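Local coordinates for folylpolyglutamate synthase (FolC) (PDB 6K8C), which probably adds glutamate to dihydropteroate and to reduced folates in ATP-dependent ligase reactions, making dihydrofolate and folylpolyglutamates, at residues F64-L69 with R90-G95; K75-T80 with L127-L132; L69-F74 with K264-L269. One frame throughout, in Å; residues are numbered along the deposited sequence.

Contact 1. Residues F64-L69 with R90-G95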
loop_
_atom_site.group_PDB
_atom_site.type_symbol
_atom_site.label_atom_id
_atom_site.label_comp_id
_atom_site.label_asym_id
_atom_site.label_seq_id
_atom_site.Cartn_x
_atom_site.Cartn_y
_atom_site.Cartn_z
ATOM N N PHE A 64 7.342 6.855 3.358
ATOM C CA PHE A 64 7.899 8.067 3.958
ATOM C C PHE A 64 8.904 7.717 5.046
ATOM O O PHE A 64 10.012 8.264 5.091
ATOM C CB PHE A 64 6.778 8.932 4.548
ATOM C CG PHE A 64 6.232 9.970 3.612
ATOM C CD1 PHE A 64 7.071 10.728 2.817
ATOM C CD2 PHE A 64 4.864 10.206 3.552
ATOM C CE1 PHE A 64 6.555 11.697 1.966
ATOM C CE2 PHE A 64 4.339 11.173 2.704
ATOM C CZ PHE A 64 5.187 11.919 1.910
ATOM N N LEU A 65 8.526 6.798 5.941
ATOM C CA LEU A 65 9.452 6.338 6.972
ATOM C C LEU A 65 10.700 5.720 6.351
ATOM O O LEU A 65 11.825 6.004 6.782
ATOM C CB LEU A 65 8.751 5.335 7.888
ATOM C CG LEU A 65 9.594 4.656 8.973
ATOM C CD1 LEU A 65 10.199 5.678 9.921
ATOM C CD2 LEU A 65 8.753 3.658 9.749
ATOM N N THR A 66 10.514 4.867 5.335
ATOM C CA THR A 66 11.638 4.250 4.631
ATOM C C THR A 66 12.592 5.302 4.068
ATOM O O THR A 66 13.817 5.166 4.173
ATOM C CB THR A 66 11.113 3.348 3.503
ATOM O OG1 THR A 66 10.328 2.285 4.059
ATOM C CG2 THR A 66 12.269 2.739 2.694
ATOM N N LEU A 67 12.042 6.354 3.451
ATOM C CA LEU A 67 12.887 7.395 2.866
ATOM C C LEU A 67 13.649 8.161 3.940
ATOM O O LEU A 67 14.831 8.478 3.759
ATOM C CB LEU A 67 12.046 8.356 2.023
ATOM C CG LEU A 67 11.404 7.734 0.778
ATOM C CD1 LEU A 67 10.531 8.749 0.042
ATOM C CD2 LEU A 67 12.465 7.124 -0.148
ATOM N N LEU A 68 12.994 8.470 5.062
ATOM C CA LEU A 68 13.677 9.174 6.143
ATOM C C LEU A 68 14.826 8.340 6.699
ATOM O O LEU A 68 15.924 8.853 6.937
ATOM C CB LEU A 68 12.685 9.529 7.253
ATOM C CG LEU A 68 11.620 10.573 6.923
ATOM C CD1 LEU A 68 10.467 10.486 7.909
ATOM C CD2 LEU A 68 12.220 11.975 6.904
ATOM N N LEU A 69 14.587 7.045 6.919
ATOM C CA LEU A 69 15.642 6.178 7.436
ATOM C C LEU A 69 16.790 6.060 6.442
ATOM O O LEU A 69 17.966 6.133 6.825
ATOM C CB LEU A 69 15.067 4.799 7.771
ATOM C CG LEU A 69 14.057 4.795 8.920
ATOM C CD1 LEU A 69 13.294 3.475 8.990
ATOM C CD2 LEU A 69 14.762 5.074 10.234
ATOM N N ARG A 90 6.669 -5.140 -4.688
ATOM C CA ARG A 90 6.433 -5.422 -3.283
ATOM C C ARG A 90 7.683 -5.279 -2.428
ATOM O O ARG A 90 7.568 -5.294 -1.198
ATOM C CB ARG A 90 5.857 -6.837 -3.137
ATOM C CG ARG A 90 4.444 -6.977 -3.724
ATOM C CD ARG A 90 4.082 -8.440 -3.958
ATOM N NE ARG A 90 2.791 -8.573 -4.624
ATOM C CZ ARG A 90 1.668 -8.931 -4.017
ATOM N NH1 ARG A 90 1.674 -9.205 -2.721
ATOM N NH2 ARG A 90 0.538 -9.027 -4.710
ATOM N N PHE A 91 8.862 -5.128 -3.032
ATOM C CA PHE A 91 10.123 -5.097 -2.294
ATOM C C PHE A 91 10.912 -3.859 -2.711
ATOM O O PHE A 91 11.564 -3.850 -3.759
ATOM C CB PHE A 91 10.925 -6.377 -2.536
ATOM C CG PHE A 91 10.092 -7.629 -2.505
ATOM C CD1 PHE A 91 9.847 -8.285 -1.307
ATOM C CD2 PHE A 91 9.565 -8.161 -3.677
ATOM C CE1 PHE A 91 9.089 -9.455 -1.274
ATOM C CE2 PHE A 91 8.800 -9.318 -3.652
ATOM C CZ PHE A 91 8.563 -9.968 -2.447
ATOM N N PHE A 92 10.838 -2.814 -1.890
ATOM C CA PHE A 92 11.600 -1.584 -2.083
ATOM C C PHE A 92 12.841 -1.697 -1.208
ATOM O O PHE A 92 12.746 -1.616 0.021
ATOM C CB PHE A 92 10.756 -0.367 -1.707
ATOM C CG PHE A 92 11.366 0.957 -2.102
ATOM C CD1 PHE A 92 11.251 1.426 -3.399
ATOM C CD2 PHE A 92 12.021 1.741 -1.166
ATOM C CE1 PHE A 92 11.792 2.647 -3.760
ATOM C CE2 PHE A 92 12.569 2.969 -1.520
ATOM C CZ PHE A 92 12.452 3.420 -2.817
ATOM N N LEU A 93 13.995 -1.917 -1.831
ATOM C CA LEU A 93 15.209 -2.303 -1.121
ATOM C C LEU A 93 16.297 -1.263 -1.353
ATOM O O LEU A 93 16.714 -1.040 -2.495
ATOM C CB LEU A 93 15.684 -3.686 -1.577
ATOM C CG LEU A 93 17.074 -4.123 -1.114
ATOM C CD1 LEU A 93 17.125 -4.262 0.402
ATOM C CD2 LEU A 93 17.470 -5.434 -1.787
ATOM N N ASN A 94 16.756 -0.641 -0.268
ATOM C CA ASN A 94 17.866 0.311 -0.299
ATOM C C ASN A 94 17.655 1.378 -1.371
ATOM O O ASN A 94 18.540 1.676 -2.175
ATOM C CB ASN A 94 19.201 -0.415 -0.492
ATOM C CG ASN A 94 19.486 -1.412 0.617
ATOM O OD1 ASN A 94 19.049 -1.234 1.753
ATOM N ND2 ASN A 94 20.214 -2.475 0.289
ATOM N N GLY A 95 16.452 1.948 -1.388
ATOM C CA GLY A 95 16.164 3.102 -2.210
ATOM C C GLY A 95 15.600 2.825 -3.586
ATOM O O GLY A 95 15.338 3.781 -4.328
#

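Contact 2. Residues K75-T80 with L127-L132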
loop_
_atom_site.group_PDB
_atom_site.type_symbol
_atom_site.label_atom_id
_atom_site.label_comp_id
_atom_site.label_asym_id
_atom_site.label_seq_id
_atom_site.Cartn_x
_atom_site.Cartn_y
_atom_site.Cartn_z
ATOM N N LYS A 75 20.191 0.949 5.812
ATOM C CA LYS A 75 19.684 0.002 4.829
ATOM C C LYS A 75 18.285 -0.428 5.253
ATOM O O LYS A 75 18.093 -0.907 6.375
ATOM C CB LYS A 75 20.618 -1.203 4.707
ATOM C CG LYS A 75 21.942 -0.879 4.035
ATOM C CD LYS A 75 22.695 -2.150 3.656
ATOM C CE LYS A 75 24.121 -2.138 4.188
ATOM N NZ LYS A 75 24.516 -3.464 4.747
ATOM N N VAL A 76 17.310 -0.241 4.367
ATOM C CA VAL A 76 15.906 -0.469 4.689
ATOM C C VAL A 76 15.241 -1.230 3.549
ATOM O O VAL A 76 15.446 -0.913 2.373
ATOM C CB VAL A 76 15.156 0.861 4.938
ATOM C CG1 VAL A 76 13.735 0.591 5.434
ATOM C CG2 VAL A 76 15.914 1.738 5.923
ATOM N N LEU A 77 14.413 -2.209 3.897
ATOM C CA LEU A 77 13.514 -2.843 2.946
ATOM C C LEU A 77 12.078 -2.518 3.324
ATOM O O LEU A 77 11.676 -2.714 4.475
ATOM C CB LEU A 77 13.704 -4.360 2.907
ATOM C CG LEU A 77 12.928 -5.003 1.751
ATOM C CD1 LEU A 77 13.749 -6.127 1.153
ATOM C CD2 LEU A 77 11.555 -5.514 2.178
ATOM N N HIS A 78 11.308 -2.046 2.348
ATOM C CA HIS A 78 9.895 -1.748 2.527
ATOM C C HIS A 78 9.083 -2.790 1.769
ATOM O O HIS A 78 9.152 -2.862 0.537
ATOM C CB HIS A 78 9.559 -0.341 2.036
ATOM C CG HIS A 78 8.147 0.070 2.309
ATOM N ND1 HIS A 78 7.512 1.070 1.604
ATOM C CD2 HIS A 78 7.251 -0.376 3.219
ATOM C CE1 HIS A 78 6.287 1.227 2.074
ATOM N NE2 HIS A 78 6.103 0.362 3.055
ATOM N N PHE A 79 8.321 -3.585 2.508
ATOM C CA PHE A 79 7.527 -4.681 1.966
ATOM C C PHE A 79 6.069 -4.243 1.913
ATOM O O PHE A 79 5.482 -3.943 2.952
ATOM C CB PHE A 79 7.692 -5.915 2.852
ATOM C CG PHE A 79 6.810 -7.073 2.479
ATOM C CD1 PHE A 79 6.921 -7.679 1.241
ATOM C CD2 PHE A 79 5.895 -7.577 3.393
ATOM C CE1 PHE A 79 6.124 -8.759 0.913
ATOM C CE2 PHE A 79 5.094 -8.656 3.072
ATOM C CZ PHE A 79 5.210 -9.247 1.833
ATOM N N THR A 80 5.486 -4.206 0.713
ATOM C CA THR A 80 4.116 -3.736 0.530
ATOM C C THR A 80 3.308 -4.764 -0.251
ATOM O O THR A 80 3.847 -5.727 -0.795
ATOM C CB THR A 80 4.073 -2.392 -0.205
ATOM O OG1 THR A 80 4.645 -2.548 -1.512
ATOM C CG2 THR A 80 4.852 -1.344 0.564
ATOM N N LEU A 127 8.393 -14.383 3.247
ATOM C CA LEU A 127 9.718 -14.982 3.392
ATOM C C LEU A 127 10.715 -14.352 2.433
ATOM O O LEU A 127 11.882 -14.149 2.788
ATOM C CB LEU A 127 9.661 -16.499 3.165
ATOM C CG LEU A 127 8.892 -17.344 4.181
ATOM C CD1 LEU A 127 9.096 -18.830 3.866
ATOM C CD2 LEU A 127 9.315 -17.036 5.613
ATOM N N LEU A 128 10.281 -14.048 1.206
ATOM C CA LEU A 128 11.162 -13.374 0.264
ATOM C C LEU A 128 11.609 -12.020 0.809
ATOM O O LEU A 128 12.778 -11.637 0.664
ATOM C CB LEU A 128 10.463 -13.208 -1.086
ATOM C CG LEU A 128 10.318 -14.452 -1.966
ATOM C CD1 LEU A 128 9.405 -14.155 -3.144
ATOM C CD2 LEU A 128 11.681 -14.941 -2.437
ATOM N N ALA A 129 10.695 -11.284 1.446
ATOM C CA ALA A 129 11.064 -10.002 2.038
ATOM C C ALA A 129 12.121 -10.179 3.121
ATOM O O ALA A 129 13.099 -9.423 3.175
ATOM C CB ALA A 129 9.822 -9.303 2.603
ATOM N N VAL A 130 11.944 -11.173 3.995
ATOM C CA VAL A 130 12.918 -11.405 5.059
ATOM C C VAL A 130 14.264 -11.807 4.471
ATOM O O VAL A 130 15.318 -11.370 4.950
ATOM C CB VAL A 130 12.399 -12.464 6.047
ATOM C CG1 VAL A 130 13.426 -12.704 7.164
ATOM C CG2 VAL A 130 11.058 -12.046 6.616
ATOM N N MET A 131 14.254 -12.645 3.429
ATOM C CA MET A 131 15.505 -13.031 2.778
ATOM C C MET A 131 16.204 -11.816 2.185
ATOM O O MET A 131 17.421 -11.638 2.340
ATOM C CB MET A 131 15.235 -14.075 1.690
ATOM C CG MET A 131 15.069 -15.495 2.203
ATOM S SD MET A 131 16.596 -16.194 2.876
ATOM C CE MET A 131 17.625 -16.220 1.412
ATOM N N LEU A 132 15.442 -10.959 1.504
ATOM C CA LEU A 132 16.018 -9.775 0.881
ATOM C C LEU A 132 16.532 -8.770 1.901
ATOM O O LEU A 132 17.421 -7.980 1.568
ATOM C CB LEU A 132 14.984 -9.108 -0.020
ATOM C CG LEU A 132 14.595 -9.889 -1.269
ATOM C CD1 LEU A 132 13.407 -9.231 -1.950
ATOM C CD2 LEU A 132 15.775 -9.987 -2.216
#

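Contact 3. Residues L69-F74 with K264-L269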
loop_
_atom_site.group_PDB
_atom_site.type_symbol
_atom_site.label_atom_id
_atom_site.label_comp_id
_atom_site.label_asym_id
_atom_site.label_seq_id
_atom_site.Cartn_x
_atom_site.Cartn_y
_atom_site.Cartn_z
ATOM N N LEU A 69 14.587 7.045 6.919
ATOM C CA LEU A 69 15.642 6.178 7.436
ATOM C C LEU A 69 16.790 6.060 6.442
ATOM O O LEU A 69 17.966 6.133 6.825
ATOM C CB LEU A 69 15.067 4.799 7.771
ATOM C CG LEU A 69 14.057 4.795 8.920
ATOM C CD1 LEU A 69 13.294 3.475 8.990
ATOM C CD2 LEU A 69 14.762 5.074 10.234
ATOM N N ALA A 70 16.469 5.887 5.156
ATOM C CA ALA A 70 17.506 5.810 4.131
ATOM C C ALA A 70 18.336 7.083 4.076
ATOM O O ALA A 70 19.536 7.026 3.783
ATOM C CB ALA A 70 16.875 5.526 2.766
ATOM N N ASP A 71 17.721 8.235 4.363
ATOM C CA ASP A 71 18.443 9.503 4.394
ATOM C C ASP A 71 19.445 9.581 5.541
ATOM O O ASP A 71 20.317 10.455 5.524
ATOM C CB ASP A 71 17.461 10.669 4.500
ATOM C CG ASP A 71 17.187 11.322 3.164
ATOM O OD1 ASP A 71 17.804 10.902 2.163
ATOM O OD2 ASP A 71 16.353 12.252 3.112
ATOM N N GLN A 72 19.327 8.709 6.541
ATOM C CA GLN A 72 20.325 8.589 7.592
ATOM C C GLN A 72 21.348 7.503 7.299
ATOM O O GLN A 72 22.032 7.046 8.220
ATOM C CB GLN A 72 19.648 8.327 8.938
ATOM C CG GLN A 72 18.708 9.432 9.352
ATOM C CD GLN A 72 19.418 10.770 9.472
ATOM O OE1 GLN A 72 20.553 10.840 9.940
ATOM N NE2 GLN A 72 18.756 11.835 9.039
ATOM N N ASN A 73 21.452 7.081 6.038
ATOM C CA ASN A 73 22.404 6.058 5.605
ATOM C C ASN A 73 22.113 4.708 6.256
ATOM O O ASN A 73 23.025 3.945 6.581
ATOM C CB ASN A 73 23.850 6.492 5.866
ATOM C CG ASN A 73 24.843 5.777 4.972
ATOM O OD1 ASN A 73 24.503 5.336 3.872
ATOM N ND2 ASN A 73 26.078 5.652 5.442
ATOM N N PHE A 74 20.834 4.402 6.448
ATOM C CA PHE A 74 20.424 3.085 6.911
ATOM C C PHE A 74 19.939 2.252 5.733
ATOM O O PHE A 74 19.358 2.771 4.775
ATOM C CB PHE A 74 19.318 3.173 7.965
ATOM C CG PHE A 74 19.796 3.630 9.312
ATOM C CD1 PHE A 74 20.757 2.911 10.004
ATOM C CD2 PHE A 74 19.274 4.774 9.892
ATOM C CE1 PHE A 74 21.197 3.331 11.247
ATOM C CE2 PHE A 74 19.706 5.199 11.133
ATOM C CZ PHE A 74 20.668 4.480 11.812
ATOM N N LYS A 264 14.165 18.943 5.203
ATOM C CA LYS A 264 14.730 19.900 4.257
ATOM C C LYS A 264 15.283 19.201 3.023
ATOM O O LYS A 264 15.121 19.690 1.899
ATOM C CB LYS A 264 15.816 20.734 4.937
ATOM C CG LYS A 264 15.424 22.190 5.141
ATOM C CD LYS A 264 16.164 22.813 6.313
ATOM C CE LYS A 264 15.446 24.058 6.812
ATOM N NZ LYS A 264 15.866 24.430 8.193
ATOM N N ASN A 265 15.924 18.048 3.207
ATOM C CA ASN A 265 16.511 17.302 2.102
ATOM C C ASN A 265 15.751 16.021 1.781
ATOM O O ASN A 265 16.262 15.183 1.034
ATOM C CB ASN A 265 17.976 16.981 2.402
ATOM C CG ASN A 265 18.789 18.219 2.701
ATOM O OD1 ASN A 265 18.575 19.275 2.104
ATOM N ND2 ASN A 265 19.727 18.102 3.633
ATOM N N LEU A 266 14.552 15.842 2.328
ATOM C CA LEU A 266 13.750 14.678 1.978
ATOM C C LEU A 266 13.354 14.757 0.510
ATOM O O LEU A 266 12.853 15.786 0.049
ATOM C CB LEU A 266 12.508 14.597 2.865
ATOM C CG LEU A 266 11.582 13.397 2.649
ATOM C CD1 LEU A 266 12.316 12.093 2.925
ATOM C CD2 LEU A 266 10.334 13.508 3.520
ATOM N N LYS A 267 13.603 13.677 -0.229
ATOM C CA LYS A 267 13.251 13.641 -1.635
ATOM C C LYS A 267 11.734 13.558 -1.789
ATOM O O LYS A 267 11.029 13.128 -0.873
ATOM C CB LYS A 267 13.928 12.451 -2.322
ATOM C CG LYS A 267 13.374 11.097 -1.903
ATOM C CD LYS A 267 13.831 9.984 -2.844
ATOM C CE LYS A 267 15.331 9.793 -2.773
ATOM N NZ LYS A 267 15.788 8.683 -3.664
ATOM N N PRO A 268 11.203 13.990 -2.933
ATOM C CA PRO A 268 9.752 13.898 -3.144
ATOM C C PRO A 268 9.288 12.451 -3.163
ATOM O O PRO A 268 9.915 11.586 -3.780
ATOM C CB PRO A 268 9.545 14.574 -4.505
ATOM C CG PRO A 268 10.881 14.532 -5.168
ATOM C CD PRO A 268 11.887 14.640 -4.063
ATOM N N LEU A 269 8.175 12.191 -2.477
ATOM C CA LEU A 269 7.631 10.840 -2.419
ATOM C C LEU A 269 7.028 10.453 -3.760
ATOM O O LEU A 269 6.216 11.188 -4.328
ATOM C CB LEU A 269 6.569 10.723 -1.323
ATOM C CG LEU A 269 5.824 9.383 -1.340
ATOM C CD1 LEU A 269 6.788 8.240 -1.042
ATOM C CD2 LEU A 269 4.650 9.365 -0.368
HETATM O O HOH W 1 15.342 11.422 0.607
#

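Contact 1. Residues F64-L69 with R90-G95
The F92 ring meets the side chains of T66 and L67 on helix 58-70. Along 90-95, R90 comes first and takes no part. Its NE is hydrogen-bonded to H83 ND1. F91 opens strand 91-93 and places its ring on L128, A129 and L132 of helix 121-132, so it serves another layer. F92, next in line, carries the contact. Its CG is anti to the backbone N (chi1 -170°), which extends the ring from the strand toward the helix. T66 CG2 comes to the ring edge, near the ring plane, 4.0 Å from F92 CD2. L67 CD2 approaches more loosely and at a slant, 4.4 Å from F92 CE2. T66 turns its methyl, not its hydroxyl, to the ring. The hydroxyl is used elsewhere: T66 OG1 is hydrogen-bonded to G62 O, one turn earlier in the helix. R63, from the same helix, adds a cation-pi contact to the F92 ring. After F92, the L93 side chain starts out away from the helix. N94 also turns away, and its OD1 makes a weak hydrogen bond to V76 N. G95 brings the backbone back: its CA lies 7.4 Å from L67 CA, the nearest pair across the two segments. The backbone angles of N94 and G95 are those of a type I' turn, consistent with a tight two-residue beta hairpin joining strands 91-93 and 96-97. With T66 CG2 and L67 CD2 meeting one aromatic ring, the contact is apolar. It is helix-on-sheet packing in an alpha/beta domain of the P-loop NTPase clan. Helix 58-70 follows strand 48-53 and the glycine-rich P-loop, and the hairpin extends the sheet beneath it.

Contact 2. Residues K75-T80 with L127-L132
The first torsions of L77 and F79 are both close to trans (chi1 -171° and 174°), which sends the two side chains from strand 76-79 to A129 and L132. They are two residues apart on the strand and so leave the same side of it. The F79 ring turns one face to A129. A129 CB lies over that face, 4.0 Å from the F79 ring centroid, in a CH-pi contact. It is displaced toward one side of the ring, with F79 CD1 its nearest atom at 3.6 Å. L77 splits its two methyls between two helix residues. L77 CD2 is 4.2 Å from A129 CB. L77 CD1 reaches one turn further and lies only 3.4 Å from L132 CB, tighter than usual for two carbons. The L77 chi2 is also unusual, and this short approach is doubtful: it may partly reflect how the side chain was modelled. The same L77 CD1 is 3.9 Å from A129 O. The small side chain of A129 probably helps the helix come close: the CA atoms of F79 and A129 are 6.4 Å apart. The short axes of strand and helix approach to 9.2 Å and run almost antiparallel, at 170°. Nearly all of this is apolar packing, and most of it is buried. Beside the strand, L77 and F79 also touch L139 and L141 of strand 138-142, the parallel neighbour that follows helix 121-132 in the chain. Helix 121-132 covers one side of the sheet here. Helix 100-110 lies alongside it, touching L128, M131 and L132, while helix 28-41 touches L127, V130 and M131.

Contact 3. Residues L69-F74 with K264-L269
D71 points its side chain at the backbone around L266, in the loop between helix 241-254 and strand 276-279. Its CB starts toward that loop from the type I turn A70-N73. At CG the chain bends, and the carboxylate ends beside the loop. D71 OD1 lies 3.0 Å from a water that also meets OD2. OD2 makes the approach to the loop itself. D71 OD2 is 3.7 Å from L266 CA and 3.6 Å from N265 O. It also comes within 4.0 Å of L266 CD1. The water bridges the two segments, weakly on the D71 side: it donates a weak hydrogen bond to D71 OD2 at 2.8 Å and accepts one from K267 N at 3.0 Å. The buried L266 side chain also packs on L67, L244 and Y230. D71 OD2 and N265 O are both acceptors, so their approach probably gives no attraction. K267 NZ is 6.6 Å from D71 OD1, too far for a salt bridge but perhaps close enough for a mild electrostatic pull. The chemistry implies a light, water-mediated join at the surface.

Contacts 1 and 2 are buried and apolar, and they lie on the two sides of one sheet. Helix 58-70 packs on one side and helix 121-132 on the other. Strands 76-79 and 91-93 are antiparallel neighbours, and the probable backbone hydrogen bond between H78 N and F92 O ties the two contacts together. Contact 3 uses the segment that runs on from the same helix as contact 1, and L69 belongs to both. It lies nearer the surface and trades carbon packing for a carboxylate and a water. Its loop still reaches the core: L269 touches L67 and F64, next to contact 1.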